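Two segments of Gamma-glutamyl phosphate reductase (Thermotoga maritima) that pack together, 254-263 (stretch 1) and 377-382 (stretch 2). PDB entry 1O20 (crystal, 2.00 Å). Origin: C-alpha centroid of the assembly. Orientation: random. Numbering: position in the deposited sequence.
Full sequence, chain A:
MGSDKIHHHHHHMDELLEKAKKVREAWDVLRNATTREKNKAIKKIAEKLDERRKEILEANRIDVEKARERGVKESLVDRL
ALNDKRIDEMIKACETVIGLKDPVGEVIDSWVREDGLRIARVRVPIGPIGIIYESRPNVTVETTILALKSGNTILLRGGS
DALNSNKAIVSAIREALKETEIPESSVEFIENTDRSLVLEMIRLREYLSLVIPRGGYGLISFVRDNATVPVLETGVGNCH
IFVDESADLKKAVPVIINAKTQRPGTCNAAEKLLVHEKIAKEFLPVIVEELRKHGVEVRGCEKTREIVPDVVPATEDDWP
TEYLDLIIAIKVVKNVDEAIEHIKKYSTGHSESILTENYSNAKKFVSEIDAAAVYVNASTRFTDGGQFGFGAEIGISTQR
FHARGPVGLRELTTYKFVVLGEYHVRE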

# COMPACT_ATOMS: atom_id res chain seq x y z
N PRO A 254 -2.30 -23.44 10.94
CA PRO A 254 -3.17 -22.26 10.81
C PRO A 254 -2.42 -21.02 10.31
O PRO A 254 -3.01 -20.22 9.63
N VAL A 255 -1.17 -20.82 10.69
CA VAL A 255 -0.44 -19.64 10.21
C VAL A 255 -0.33 -19.69 8.68
O VAL A 255 -0.57 -18.70 7.99
N ILE A 256 0.03 -20.86 8.16
CA ILE A 256 0.20 -21.05 6.74
C ILE A 256 -1.13 -20.90 6.02
O ILE A 256 -1.20 -20.21 5.02
N ILE A 257 -2.18 -21.51 6.56
CA ILE A 257 -3.53 -21.39 6.00
C ILE A 257 -4.02 -19.94 5.98
O ILE A 257 -4.56 -19.47 4.97
N ASN A 258 -3.79 -19.24 7.07
CA ASN A 258 -4.17 -17.85 7.20
C ASN A 258 -3.47 -17.05 6.12
O ASN A 258 -4.10 -16.27 5.41
N ALA A 259 -2.16 -17.29 5.97
CA ALA A 259 -1.34 -16.50 5.08
C ALA A 259 -1.74 -16.70 3.60
O ALA A 259 -1.65 -15.77 2.82
N LYS A 260 -2.16 -17.92 3.28
CA LYS A 260 -2.51 -18.31 1.93
C LYS A 260 -3.97 -18.05 1.58
O LYS A 260 -4.25 -17.53 0.49
N THR A 261 -4.90 -18.38 2.49
CA THR A 261 -6.31 -18.46 2.12
C THR A 261 -7.18 -17.34 2.66
O THR A 261 -8.34 -17.27 2.29
N GLN A 262 -6.68 -16.50 3.55
CA GLN A 262 -7.57 -15.51 4.13
C GLN A 262 -8.00 -14.50 3.03
O GLN A 262 -9.16 -14.14 2.94
N ARG A 263 -7.03 -14.05 2.23
CA ARG A 263 -7.24 -13.11 1.14
C ARG A 263 -6.22 -13.40 0.04
O ARG A 263 -5.27 -12.66 -0.12
N ASN A 377 7.24 -16.56 13.43
CA ASN A 377 6.04 -17.23 14.01
C ASN A 377 4.81 -16.35 13.89
O ASN A 377 4.10 -16.08 14.86
N ALA A 378 4.58 -15.91 12.66
CA ALA A 378 3.44 -15.03 12.37
C ALA A 378 3.12 -15.01 10.88
O ALA A 378 3.98 -15.19 10.04
N SER A 379 1.85 -14.81 10.57
CA SER A 379 1.33 -14.75 9.22
C SER A 379 1.85 -13.51 8.50
O SER A 379 2.02 -12.44 9.13
N THR A 380 2.05 -13.64 7.19
CA THR A 380 2.41 -12.48 6.34
C THR A 380 1.21 -11.52 6.09
O THR A 380 1.39 -10.44 5.55
N ARG A 381 0.01 -11.96 6.46
CA ARG A 381 -1.19 -11.14 6.36
C ARG A 381 -1.14 -9.87 7.17
O ARG A 381 -1.97 -8.98 7.00
N PHE A 382 -0.21 -9.79 8.10
CA PHE A 382 -0.15 -8.64 8.96
C PHE A 382 0.46 -7.44 8.26
O PHE A 382 0.40 -6.36 8.82

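One side of a helix and its C-terminal end region meets a short irregular segment in a small, mixed contact: close packing of the small nonpolar side chains of Val-255 and Ala-259 against backbone and hydroxyl atoms, and polar side-chain pairs centred on Ser-379 and Arg-381. The nearest pair of CA atoms is Ala-259 and Ser-379, 5.2 Å apart; the methyl side chain of Ala-259 takes up little room here. Its CB, directed sideways, lies 3.5 Å from Ser-379 OG and 3.6 Å from Thr-380 OG1. One turn earlier, Val-255 points toward the segment with chi1 t and sets CG1 against the backbone, 3.7 Å from Ser-379 N and 3.8 Å from Ala-378 C. Ile-256 and Lys-260 point away and take no part. Ser-379 points in, also with chi1 t, and its OG donates a hydrogen bond to Asn-258 OD1 at 2.7 Å. The same OG accepts a hydrogen bond from Arg-381 N at 3.2 Å, so one hydroxyl both ties the segment to the helix and braces its own turn. Asn-258 leaves its CA sideways, but chi1 t brings its amide end near enough to serve as that acceptor. Arg-381 has the largest covered area of any residue here. With chi1, chi2 and chi3 all m, it runs along the helix toward Gln-262 and Arg-263, placing CG 3.5 Å from Asn-258 O and 3.9 Å from Ala-259 CA. Its guanidinium meets Gln-262 edge-on: NE donates to Gln-262 OE1 at 2.8 Å with a nearly straight angle of 165°, while NH2 adds a weak bond to that OE1 at 3.2 Å. Gln-262 reaches it in an extended form, chi1 and chi2 both t. Over one guanidinium face lies Arg-263, with its CG 3.5 Å from Arg-381 NH2; the end of Arg-263 leads away, and its NH1 donates to Gln-262 O at 2.8 Å.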

# COMPACT_ATOMS: atom_id res chain seq x y z
CB PRO A 254 -3.70 -22.03 12.24
CG PRO A 254 -3.44 -23.29 12.97
CD PRO A 254 -2.36 -24.02 12.28
CB VAL A 255 0.96 -19.55 10.83
CG1 VAL A 255 1.75 -18.46 10.19
CG2 VAL A 255 0.88 -19.35 12.34
CB ILE A 256 0.83 -22.42 6.45
CG1 ILE A 256 2.27 -22.48 6.96
CG2 ILE A 256 0.86 -22.65 4.97
CD1 ILE A 256 2.77 -23.87 7.13
CB ILE A 257 -4.49 -22.30 6.79
CG1 ILE A 257 -4.06 -23.75 6.60
CG2 ILE A 257 -5.94 -22.16 6.32
CD1 ILE A 257 -4.17 -24.22 5.20
CB ASN A 258 -3.84 -17.34 8.60
CG ASN A 258 -4.18 -15.88 8.80
OD1 ASN A 258 -3.29 -15.02 8.93
ND2 ASN A 258 -5.47 -15.59 8.78
CB ALA A 259 0.15 -16.81 5.28
CB LYS A 260 -2.16 -19.77 1.69
CG LYS A 260 -2.47 -20.33 0.27
CD LYS A 260 -1.53 -19.84 -0.86
CE LYS A 260 -2.04 -18.57 -1.55
NZ LYS A 260 -1.07 -18.10 -2.61
CB THR A 261 -6.95 -19.80 2.59
OG1 THR A 261 -7.08 -19.80 4.03
CG2 THR A 261 -6.03 -20.99 2.24
CB GLN A 262 -6.95 -14.78 5.35
CG GLN A 262 -7.95 -13.81 6.02
CD GLN A 262 -7.43 -13.17 7.31
OE1 GLN A 262 -6.40 -12.49 7.31
NE2 GLN A 262 -8.14 -13.40 8.39
CB ARG A 263 -7.04 -11.66 1.61
CG ARG A 263 -8.16 -11.13 2.46
CD ARG A 263 -9.41 -10.76 1.65
NE ARG A 263 -10.42 -10.15 2.50
CZ ARG A 263 -11.18 -10.80 3.36
NH1 ARG A 263 -11.04 -12.12 3.52
NH2 ARG A 263 -12.08 -10.13 4.09
CB ASN A 377 6.30 -17.68 15.45
CG ASN A 377 7.40 -18.71 15.53
OD1 ASN A 377 7.86 -19.20 14.49
ND2 ASN A 377 7.79 -19.09 16.73
CB ALA A 378 3.78 -13.62 12.88
CB SER A 379 -0.19 -14.72 9.26
OG SER A 379 -0.76 -14.69 7.97
CB THR A 380 2.97 -12.95 4.99
OG1 THR A 380 2.09 -13.88 4.38
CG2 THR A 380 4.29 -13.72 5.11
CB ARG A 381 -2.40 -11.94 6.83
CG ARG A 381 -2.87 -12.99 5.84
CD ARG A 381 -3.67 -12.42 4.69
NE ARG A 381 -4.86 -11.73 5.15
CZ ARG A 381 -5.31 -10.56 4.69
NH1 ARG A 381 -4.69 -9.92 3.71
NH2 ARG A 381 -6.41 -10.04 5.23
CB PHE A 382 0.63 -8.95 10.23
CG PHE A 382 -0.08 -9.89 11.17
CD1 PHE A 382 -1.32 -9.57 11.70
CD2 PHE A 382 0.52 -11.08 11.57
CE1 PHE A 382 -1.96 -10.44 12.59
CE2 PHE A 382 -0.09 -11.91 12.43
CZ PHE A 382 -1.36 -11.61 12.94